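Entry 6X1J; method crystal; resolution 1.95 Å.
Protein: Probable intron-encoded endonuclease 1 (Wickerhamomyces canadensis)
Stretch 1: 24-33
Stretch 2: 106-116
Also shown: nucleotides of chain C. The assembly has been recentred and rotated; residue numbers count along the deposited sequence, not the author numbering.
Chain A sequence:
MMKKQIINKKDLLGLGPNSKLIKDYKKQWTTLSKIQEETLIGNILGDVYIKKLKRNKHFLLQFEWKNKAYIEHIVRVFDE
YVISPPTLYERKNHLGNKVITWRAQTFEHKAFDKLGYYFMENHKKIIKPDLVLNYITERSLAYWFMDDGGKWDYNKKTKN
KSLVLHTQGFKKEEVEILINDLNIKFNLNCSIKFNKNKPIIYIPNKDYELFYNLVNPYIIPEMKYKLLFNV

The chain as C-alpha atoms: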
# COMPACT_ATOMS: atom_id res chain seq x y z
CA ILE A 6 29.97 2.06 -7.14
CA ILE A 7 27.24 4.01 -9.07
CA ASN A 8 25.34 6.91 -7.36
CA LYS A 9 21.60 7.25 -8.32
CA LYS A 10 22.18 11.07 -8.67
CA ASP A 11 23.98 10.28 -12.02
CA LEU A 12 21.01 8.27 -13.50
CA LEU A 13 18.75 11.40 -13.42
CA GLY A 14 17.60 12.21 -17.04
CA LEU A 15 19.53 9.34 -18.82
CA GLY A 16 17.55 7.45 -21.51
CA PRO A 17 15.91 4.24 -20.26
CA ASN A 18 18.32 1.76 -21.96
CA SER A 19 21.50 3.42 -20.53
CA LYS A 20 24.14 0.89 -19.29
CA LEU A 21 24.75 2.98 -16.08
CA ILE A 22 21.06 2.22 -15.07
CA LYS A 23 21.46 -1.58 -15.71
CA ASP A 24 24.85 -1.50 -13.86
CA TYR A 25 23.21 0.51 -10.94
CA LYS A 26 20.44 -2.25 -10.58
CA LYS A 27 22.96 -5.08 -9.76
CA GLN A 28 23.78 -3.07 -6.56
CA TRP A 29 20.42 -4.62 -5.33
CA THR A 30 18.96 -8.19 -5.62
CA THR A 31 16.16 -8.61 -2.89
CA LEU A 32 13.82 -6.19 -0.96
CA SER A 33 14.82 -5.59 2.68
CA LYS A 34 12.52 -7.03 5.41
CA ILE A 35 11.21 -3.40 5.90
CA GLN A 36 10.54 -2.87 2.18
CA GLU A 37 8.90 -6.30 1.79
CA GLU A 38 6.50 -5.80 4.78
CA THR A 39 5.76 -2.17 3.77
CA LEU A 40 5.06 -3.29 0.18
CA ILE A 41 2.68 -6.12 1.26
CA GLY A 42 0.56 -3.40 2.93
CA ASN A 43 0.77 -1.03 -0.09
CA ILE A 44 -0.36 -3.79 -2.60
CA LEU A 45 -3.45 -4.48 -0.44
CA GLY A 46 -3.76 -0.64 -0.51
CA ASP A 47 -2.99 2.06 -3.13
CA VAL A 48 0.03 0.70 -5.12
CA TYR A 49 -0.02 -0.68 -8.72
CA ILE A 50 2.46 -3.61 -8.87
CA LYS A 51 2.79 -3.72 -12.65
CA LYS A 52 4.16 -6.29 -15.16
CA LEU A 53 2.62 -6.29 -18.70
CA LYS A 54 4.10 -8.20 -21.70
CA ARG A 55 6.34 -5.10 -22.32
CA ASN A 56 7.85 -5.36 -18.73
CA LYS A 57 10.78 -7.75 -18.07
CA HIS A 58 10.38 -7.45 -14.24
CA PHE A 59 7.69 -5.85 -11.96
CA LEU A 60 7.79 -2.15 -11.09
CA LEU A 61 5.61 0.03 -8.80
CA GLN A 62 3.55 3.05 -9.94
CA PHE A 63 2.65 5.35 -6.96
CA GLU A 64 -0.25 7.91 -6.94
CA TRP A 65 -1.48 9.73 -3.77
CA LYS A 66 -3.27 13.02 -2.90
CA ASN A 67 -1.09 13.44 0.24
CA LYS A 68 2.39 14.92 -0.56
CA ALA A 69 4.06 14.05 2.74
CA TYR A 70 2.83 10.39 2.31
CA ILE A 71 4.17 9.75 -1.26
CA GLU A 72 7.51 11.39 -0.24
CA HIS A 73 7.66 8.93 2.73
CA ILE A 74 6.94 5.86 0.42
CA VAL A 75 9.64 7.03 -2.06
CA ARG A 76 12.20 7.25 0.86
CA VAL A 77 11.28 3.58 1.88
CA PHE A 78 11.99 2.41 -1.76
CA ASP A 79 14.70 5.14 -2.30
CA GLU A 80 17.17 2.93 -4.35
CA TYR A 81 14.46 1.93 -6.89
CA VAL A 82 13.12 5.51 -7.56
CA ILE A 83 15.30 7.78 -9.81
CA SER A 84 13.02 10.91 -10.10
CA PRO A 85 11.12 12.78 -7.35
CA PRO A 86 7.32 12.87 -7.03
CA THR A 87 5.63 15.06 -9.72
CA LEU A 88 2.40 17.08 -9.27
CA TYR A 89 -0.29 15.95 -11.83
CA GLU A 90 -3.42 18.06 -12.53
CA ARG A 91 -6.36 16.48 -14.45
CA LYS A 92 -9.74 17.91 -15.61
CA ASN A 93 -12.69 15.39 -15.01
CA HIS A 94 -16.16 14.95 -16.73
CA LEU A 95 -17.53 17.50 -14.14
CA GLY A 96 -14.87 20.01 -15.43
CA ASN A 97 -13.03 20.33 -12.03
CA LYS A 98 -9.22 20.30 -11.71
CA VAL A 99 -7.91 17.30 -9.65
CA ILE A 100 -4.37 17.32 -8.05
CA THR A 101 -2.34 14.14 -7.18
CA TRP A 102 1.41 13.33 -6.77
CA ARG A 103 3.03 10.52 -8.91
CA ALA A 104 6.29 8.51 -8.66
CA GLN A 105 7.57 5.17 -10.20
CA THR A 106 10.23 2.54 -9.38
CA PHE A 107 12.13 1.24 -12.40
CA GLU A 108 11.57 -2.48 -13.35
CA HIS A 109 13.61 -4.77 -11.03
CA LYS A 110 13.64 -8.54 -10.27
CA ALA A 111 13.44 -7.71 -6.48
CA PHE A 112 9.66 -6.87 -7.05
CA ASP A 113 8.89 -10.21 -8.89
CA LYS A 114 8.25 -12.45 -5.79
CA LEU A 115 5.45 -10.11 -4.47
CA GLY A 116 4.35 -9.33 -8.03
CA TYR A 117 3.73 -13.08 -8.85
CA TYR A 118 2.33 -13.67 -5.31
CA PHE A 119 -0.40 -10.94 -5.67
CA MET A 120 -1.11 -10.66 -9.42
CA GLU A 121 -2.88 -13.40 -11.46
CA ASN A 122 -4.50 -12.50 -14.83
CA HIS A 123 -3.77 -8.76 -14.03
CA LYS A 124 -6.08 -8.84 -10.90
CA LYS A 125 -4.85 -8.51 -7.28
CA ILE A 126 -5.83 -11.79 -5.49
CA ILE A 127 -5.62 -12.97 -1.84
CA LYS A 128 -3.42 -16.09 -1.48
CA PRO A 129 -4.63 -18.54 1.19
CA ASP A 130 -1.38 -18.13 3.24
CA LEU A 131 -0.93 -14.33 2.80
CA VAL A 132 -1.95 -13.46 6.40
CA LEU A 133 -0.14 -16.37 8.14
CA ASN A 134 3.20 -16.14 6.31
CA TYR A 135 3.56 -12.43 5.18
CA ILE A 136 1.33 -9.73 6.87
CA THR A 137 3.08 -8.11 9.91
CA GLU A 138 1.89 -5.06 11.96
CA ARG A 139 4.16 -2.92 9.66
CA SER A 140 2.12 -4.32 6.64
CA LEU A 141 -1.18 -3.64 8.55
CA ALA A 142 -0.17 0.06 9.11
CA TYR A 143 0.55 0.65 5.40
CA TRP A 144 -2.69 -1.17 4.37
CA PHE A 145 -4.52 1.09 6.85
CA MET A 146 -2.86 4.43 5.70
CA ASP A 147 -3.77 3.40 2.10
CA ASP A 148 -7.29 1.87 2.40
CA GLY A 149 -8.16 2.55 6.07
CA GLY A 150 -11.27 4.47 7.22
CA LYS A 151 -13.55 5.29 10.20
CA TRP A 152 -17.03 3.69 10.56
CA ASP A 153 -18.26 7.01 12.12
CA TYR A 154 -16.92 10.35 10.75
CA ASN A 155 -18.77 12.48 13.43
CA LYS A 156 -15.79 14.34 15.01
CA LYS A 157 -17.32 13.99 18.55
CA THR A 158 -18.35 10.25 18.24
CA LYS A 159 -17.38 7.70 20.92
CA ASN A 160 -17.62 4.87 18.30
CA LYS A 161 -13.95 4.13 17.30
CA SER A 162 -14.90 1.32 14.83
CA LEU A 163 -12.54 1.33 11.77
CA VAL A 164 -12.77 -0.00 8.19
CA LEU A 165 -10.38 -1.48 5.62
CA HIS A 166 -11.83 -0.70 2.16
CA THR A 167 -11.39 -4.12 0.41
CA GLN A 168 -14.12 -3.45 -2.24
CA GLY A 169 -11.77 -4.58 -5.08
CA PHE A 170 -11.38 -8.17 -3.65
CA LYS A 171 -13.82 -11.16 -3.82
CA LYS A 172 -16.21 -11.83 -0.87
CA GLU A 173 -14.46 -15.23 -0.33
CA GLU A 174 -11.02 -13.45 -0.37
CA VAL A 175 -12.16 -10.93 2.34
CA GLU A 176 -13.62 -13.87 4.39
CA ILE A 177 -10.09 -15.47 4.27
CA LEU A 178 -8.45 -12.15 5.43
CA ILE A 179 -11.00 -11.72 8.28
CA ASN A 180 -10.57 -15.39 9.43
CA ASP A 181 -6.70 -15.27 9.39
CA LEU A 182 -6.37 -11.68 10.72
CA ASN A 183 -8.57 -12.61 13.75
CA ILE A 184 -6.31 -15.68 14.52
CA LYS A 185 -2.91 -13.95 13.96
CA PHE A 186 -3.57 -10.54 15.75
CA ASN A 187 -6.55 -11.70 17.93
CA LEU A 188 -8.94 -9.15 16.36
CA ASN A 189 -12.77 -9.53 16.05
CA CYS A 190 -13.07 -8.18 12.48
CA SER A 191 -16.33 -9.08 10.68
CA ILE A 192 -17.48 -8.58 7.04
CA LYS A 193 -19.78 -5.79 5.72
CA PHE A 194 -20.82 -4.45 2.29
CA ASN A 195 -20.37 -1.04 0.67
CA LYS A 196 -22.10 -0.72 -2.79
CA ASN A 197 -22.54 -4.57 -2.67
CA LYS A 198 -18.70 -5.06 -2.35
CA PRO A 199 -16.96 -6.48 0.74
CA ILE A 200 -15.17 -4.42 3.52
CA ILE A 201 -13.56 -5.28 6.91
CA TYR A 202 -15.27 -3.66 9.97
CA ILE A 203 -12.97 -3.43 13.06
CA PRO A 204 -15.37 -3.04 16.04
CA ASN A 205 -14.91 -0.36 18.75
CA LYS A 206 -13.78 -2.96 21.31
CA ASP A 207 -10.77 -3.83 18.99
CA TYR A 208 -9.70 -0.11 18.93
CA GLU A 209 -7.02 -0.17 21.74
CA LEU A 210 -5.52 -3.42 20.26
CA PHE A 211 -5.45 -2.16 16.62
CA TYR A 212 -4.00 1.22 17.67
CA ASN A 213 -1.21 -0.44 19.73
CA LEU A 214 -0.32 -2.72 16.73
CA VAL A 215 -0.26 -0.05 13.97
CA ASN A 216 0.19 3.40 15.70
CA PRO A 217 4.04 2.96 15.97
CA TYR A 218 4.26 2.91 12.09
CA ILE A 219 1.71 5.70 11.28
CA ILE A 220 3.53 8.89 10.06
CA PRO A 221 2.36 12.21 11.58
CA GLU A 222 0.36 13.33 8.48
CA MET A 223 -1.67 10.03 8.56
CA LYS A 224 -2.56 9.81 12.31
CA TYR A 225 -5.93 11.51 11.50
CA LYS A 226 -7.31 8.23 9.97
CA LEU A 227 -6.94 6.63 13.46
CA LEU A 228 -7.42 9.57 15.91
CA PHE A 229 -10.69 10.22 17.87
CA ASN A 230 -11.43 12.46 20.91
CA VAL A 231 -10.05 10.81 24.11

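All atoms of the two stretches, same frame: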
# COMPACT_ATOMS: atom_id res chain seq x y z
N ASP A 24 23.72 -1.25 -14.79
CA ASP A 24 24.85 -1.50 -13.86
C ASP A 24 24.45 -1.09 -12.43
O ASP A 24 24.80 -1.81 -11.50
CB ASP A 24 26.13 -0.82 -14.36
CG ASP A 24 26.78 -1.51 -15.56
OD1 ASP A 24 26.48 -2.72 -15.78
OD2 ASP A 24 27.58 -0.85 -16.26
N TYR A 25 23.74 0.04 -12.26
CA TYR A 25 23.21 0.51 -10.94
C TYR A 25 22.32 -0.58 -10.29
O TYR A 25 22.52 -0.86 -9.07
CB TYR A 25 22.47 1.85 -11.10
CG TYR A 25 21.76 2.33 -9.85
CD1 TYR A 25 22.46 2.94 -8.81
CD2 TYR A 25 20.39 2.14 -9.69
CE1 TYR A 25 21.81 3.37 -7.66
CE2 TYR A 25 19.73 2.57 -8.55
CZ TYR A 25 20.45 3.18 -7.53
OH TYR A 25 19.79 3.60 -6.41
N LYS A 26 21.42 -1.22 -11.07
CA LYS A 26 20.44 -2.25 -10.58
C LYS A 26 21.11 -3.43 -9.87
O LYS A 26 20.53 -3.92 -8.89
CB LYS A 26 19.60 -2.79 -11.72
CG LYS A 26 18.64 -1.73 -12.23
CD LYS A 26 17.78 -2.24 -13.32
CE LYS A 26 17.00 -1.09 -13.89
NZ LYS A 26 15.96 -1.55 -14.82
N LYS A 27 22.28 -3.89 -10.34
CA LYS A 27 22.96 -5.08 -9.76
C LYS A 27 23.47 -4.74 -8.35
O LYS A 27 23.94 -5.65 -7.64
CB LYS A 27 24.15 -5.53 -10.61
CG LYS A 27 23.97 -5.51 -12.12
CD LYS A 27 25.15 -6.18 -12.81
CE LYS A 27 25.26 -5.88 -14.29
NZ LYS A 27 23.95 -6.08 -14.97
N GLN A 28 23.39 -3.47 -7.94
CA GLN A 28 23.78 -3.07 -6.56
C GLN A 28 22.70 -3.57 -5.58
O GLN A 28 22.91 -3.46 -4.33
CB GLN A 28 24.03 -1.55 -6.48
CG GLN A 28 25.42 -1.12 -6.95
CD GLN A 28 25.53 0.30 -7.46
OE1 GLN A 28 26.59 0.73 -7.92
NE2 GLN A 28 24.44 1.03 -7.44
N TRP A 29 21.58 -4.10 -6.11
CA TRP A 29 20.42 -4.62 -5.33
C TRP A 29 19.84 -5.87 -6.00
O TRP A 29 19.55 -5.81 -7.21
CB TRP A 29 19.34 -3.53 -5.19
CG TRP A 29 19.79 -2.49 -4.22
CD1 TRP A 29 19.87 -2.59 -2.86
CD2 TRP A 29 20.37 -1.23 -4.58
NE1 TRP A 29 20.43 -1.45 -2.34
CE2 TRP A 29 20.77 -0.61 -3.37
CE3 TRP A 29 20.58 -0.58 -5.80
CZ2 TRP A 29 21.35 0.66 -3.35
CZ3 TRP A 29 21.16 0.66 -5.78
CH2 TRP A 29 21.55 1.26 -4.57
N THR A 30 19.54 -6.88 -5.19
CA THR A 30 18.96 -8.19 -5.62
C THR A 30 17.59 -8.42 -4.93
O THR A 30 16.65 -8.69 -5.65
CB THR A 30 20.00 -9.30 -5.42
OG1 THR A 30 20.32 -9.42 -4.04
CG2 THR A 30 21.31 -9.05 -6.14
N THR A 31 17.45 -8.33 -3.60
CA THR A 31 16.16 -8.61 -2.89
C THR A 31 15.67 -7.40 -2.06
O THR A 31 16.50 -6.60 -1.58
CB THR A 31 16.29 -9.90 -2.05
OG1 THR A 31 17.28 -9.67 -1.06
CG2 THR A 31 16.71 -11.11 -2.86
N LEU A 32 14.35 -7.25 -1.87
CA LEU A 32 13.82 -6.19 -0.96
C LEU A 32 14.30 -6.52 0.44
O LEU A 32 14.47 -7.69 0.75
CB LEU A 32 12.29 -6.12 -1.02
CG LEU A 32 11.73 -5.74 -2.40
CD1 LEU A 32 10.21 -5.71 -2.38
CD2 LEU A 32 12.32 -4.42 -2.90
N SER A 33 14.60 -5.49 1.23
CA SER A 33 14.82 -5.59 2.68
C SER A 33 13.53 -6.15 3.32
O SER A 33 12.46 -6.04 2.66
CB SER A 33 15.21 -4.24 3.26
OG SER A 33 14.12 -3.31 3.19
N THR A 106 8.92 3.27 -9.43
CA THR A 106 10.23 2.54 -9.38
C THR A 106 10.54 2.26 -10.84
O THR A 106 9.60 2.31 -11.65
CB THR A 106 10.21 1.21 -8.63
OG1 THR A 106 9.45 0.32 -9.46
CG2 THR A 106 9.61 1.32 -7.25
N PHE A 107 11.80 1.96 -11.15
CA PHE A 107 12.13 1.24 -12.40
C PHE A 107 11.71 -0.23 -12.25
O PHE A 107 11.52 -0.68 -11.12
CB PHE A 107 13.60 1.44 -12.79
CG PHE A 107 14.62 1.22 -11.70
CD1 PHE A 107 14.78 -0.02 -11.11
CD2 PHE A 107 15.49 2.24 -11.33
CE1 PHE A 107 15.71 -0.23 -10.12
CE2 PHE A 107 16.45 2.03 -10.35
CZ PHE A 107 16.55 0.80 -9.74
N GLU A 108 11.65 -0.99 -13.35
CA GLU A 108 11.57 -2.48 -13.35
C GLU A 108 12.76 -3.04 -12.57
O GLU A 108 13.86 -2.52 -12.71
CB GLU A 108 11.56 -3.03 -14.77
CG GLU A 108 10.39 -2.51 -15.57
CD GLU A 108 10.42 -2.96 -17.02
OE1 GLU A 108 11.26 -3.85 -17.33
OE2 GLU A 108 9.61 -2.41 -17.82
N HIS A 109 12.54 -4.07 -11.78
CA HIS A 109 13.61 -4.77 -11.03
C HIS A 109 13.05 -6.09 -10.50
O HIS A 109 11.95 -6.07 -9.90
CB HIS A 109 14.19 -3.92 -9.91
CG HIS A 109 15.51 -4.41 -9.42
ND1 HIS A 109 15.64 -5.58 -8.70
CD2 HIS A 109 16.75 -3.87 -9.47
CE1 HIS A 109 16.90 -5.73 -8.32
NE2 HIS A 109 17.61 -4.70 -8.78
N LYS A 110 13.85 -7.14 -10.68
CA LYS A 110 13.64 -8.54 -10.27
C LYS A 110 13.24 -8.62 -8.78
O LYS A 110 12.51 -9.51 -8.44
CB LYS A 110 14.96 -9.29 -10.54
CG LYS A 110 14.97 -10.78 -10.25
CD LYS A 110 16.34 -11.43 -10.49
CE LYS A 110 16.25 -12.77 -11.19
NZ LYS A 110 15.78 -12.63 -12.59
N ALA A 111 13.75 -7.73 -7.93
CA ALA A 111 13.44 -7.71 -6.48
C ALA A 111 11.92 -7.62 -6.24
O ALA A 111 11.49 -8.19 -5.24
CB ALA A 111 14.20 -6.59 -5.80
N PHE A 112 11.13 -7.07 -7.17
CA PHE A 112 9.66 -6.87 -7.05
C PHE A 112 8.89 -8.10 -7.56
O PHE A 112 7.65 -8.16 -7.33
CB PHE A 112 9.21 -5.58 -7.77
CG PHE A 112 9.80 -4.30 -7.21
CD1 PHE A 112 9.58 -3.91 -5.89
CD2 PHE A 112 10.58 -3.46 -8.00
CE1 PHE A 112 10.15 -2.75 -5.38
CE2 PHE A 112 11.15 -2.30 -7.48
CZ PHE A 112 10.96 -1.97 -6.17
N ASP A 113 9.56 -9.08 -8.18
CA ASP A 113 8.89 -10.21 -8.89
C ASP A 113 8.18 -11.16 -7.92
O ASP A 113 7.06 -11.61 -8.25
CB ASP A 113 9.91 -11.01 -9.71
CG ASP A 113 10.19 -10.44 -11.09
OD1 ASP A 113 9.53 -9.44 -11.49
OD2 ASP A 113 11.07 -11.00 -11.76
N LYS A 114 8.83 -11.53 -6.80
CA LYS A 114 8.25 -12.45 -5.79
C LYS A 114 6.86 -11.96 -5.36
O LYS A 114 5.90 -12.77 -5.41
CB LYS A 114 9.17 -12.55 -4.58
CG LYS A 114 8.65 -13.58 -3.57
CD LYS A 114 9.50 -13.72 -2.34
CE LYS A 114 9.20 -12.63 -1.33
NZ LYS A 114 10.14 -12.72 -0.20
N LEU A 115 6.75 -10.71 -4.90
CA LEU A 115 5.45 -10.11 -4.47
C LEU A 115 4.59 -9.82 -5.69
O LEU A 115 3.37 -10.00 -5.62
CB LEU A 115 5.71 -8.88 -3.61
CG LEU A 115 6.27 -9.20 -2.22
CD1 LEU A 115 6.63 -7.94 -1.45
CD2 LEU A 115 5.28 -10.01 -1.40
N GLY A 116 5.17 -9.49 -6.82
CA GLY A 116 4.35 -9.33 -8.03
C GLY A 116 3.63 -10.63 -8.41
O GLY A 116 2.42 -10.54 -8.72
P DA C 7 13.48 1.01 -16.57
OP1 DA C 7 14.86 0.52 -16.31
OP2 DA C 7 12.30 0.23 -16.02
O5' DA C 7 13.41 2.54 -16.11
C5' DA C 7 14.56 3.40 -16.15
C4' DA C 7 14.11 4.81 -16.47
O4' DA C 7 13.46 4.80 -17.76
C3' DA C 7 13.10 5.41 -15.49
O3' DA C 7 13.57 6.72 -15.09
C2' DA C 7 11.77 5.28 -16.22
C1' DA C 7 12.16 5.35 -17.69
N9 DA C 7 11.31 4.55 -18.57
C8 DA C 7 10.96 3.24 -18.35
N7 DA C 7 10.20 2.73 -19.29
C5 DA C 7 10.03 3.77 -20.19
C6 DA C 7 9.35 3.86 -21.41
N6 DA C 7 8.66 2.85 -21.94
N1 DA C 7 9.37 5.04 -22.07
C2 DA C 7 10.07 6.05 -21.53
N3 DA C 7 10.78 6.08 -20.40
C4 DA C 7 10.72 4.89 -19.77

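Stretch 1 enters the contact in a helix and leaves it as an extended loop, and its partners follow in the same order along stretch 2, from Phe107 to Leu115. Asp24 lies out of reach, so the contact opens with Tyr25. Its CA-to-CB bond points sideways, but the t rotamer at chi1 brings the ring nearer, and CE2 of Tyr25 lies 3.8 Å from CE2 of Phe107. The two rings meet edge to edge, an apolar contact that suits two buried aromatics.

The side chain of Lys26 is nearly fully extended beyond chi1, which carries the aliphatic chain across Phe107: CE of Lys26 sits 4.0 Å from the centroid of the Phe107 ring, over one face, in a CH-pi contact. A methylene next to a charged nitrogen is polarised, and so a good partner for a pi face. The ammonium group then reaches two acceptors. NZ of Lys26 donates to O of Glu108 at 3.1 Å and to OP1 of DA7 at 2.8 Å, while N of Glu108 donates to OP2 of the same phosphate at 3.0 Å. The two stretches thus grip one phosphate together, as befits an endonuclease.

The backbone of Lys26 takes part as well. A type I turn runs from Lys26 to Trp29, closed by the bond from N of Trp29 to O of Lys26 at 3.0 Å. That same carbonyl accepts a nearly straight hydrogen bond from NE2 of His109, also 3.0 Å long. Histidine suits this place because its ring has two nitrogens: while NE2 donates across the contact, ND1 of His109 accepts from N of Ala111 at 3.0 Å, fixing the ring against its own backbone. Lys27 and Gln28, in the middle of the turn, make no contact with stretch 2.

Trp29 offers chiefly its backbone. NE2 of His109 lies 2.7 Å from O of Trp29, but the strongly bent angle makes this hydrogen bond weak. The CA-to-CB bond of Trp29 points toward stretch 2, but the indole end leads away. In Thr30 and Thr31 the CA-to-CB bonds themselves point away, leaving the main chain to pack against Ala111, whose small methyl approaches closely: CB of Ala111 is 3.2 Å from O of Thr30 and 4.0 Å from CA of Thr31.

Leu32 closes the contact with a branched, apolar side chain. Its CD2 lies 4.1 Å from CB of Ala111 and 3.7 Å from CE1 of Phe112, and its CD1 is 4.3 Å from CD1 of Leu115.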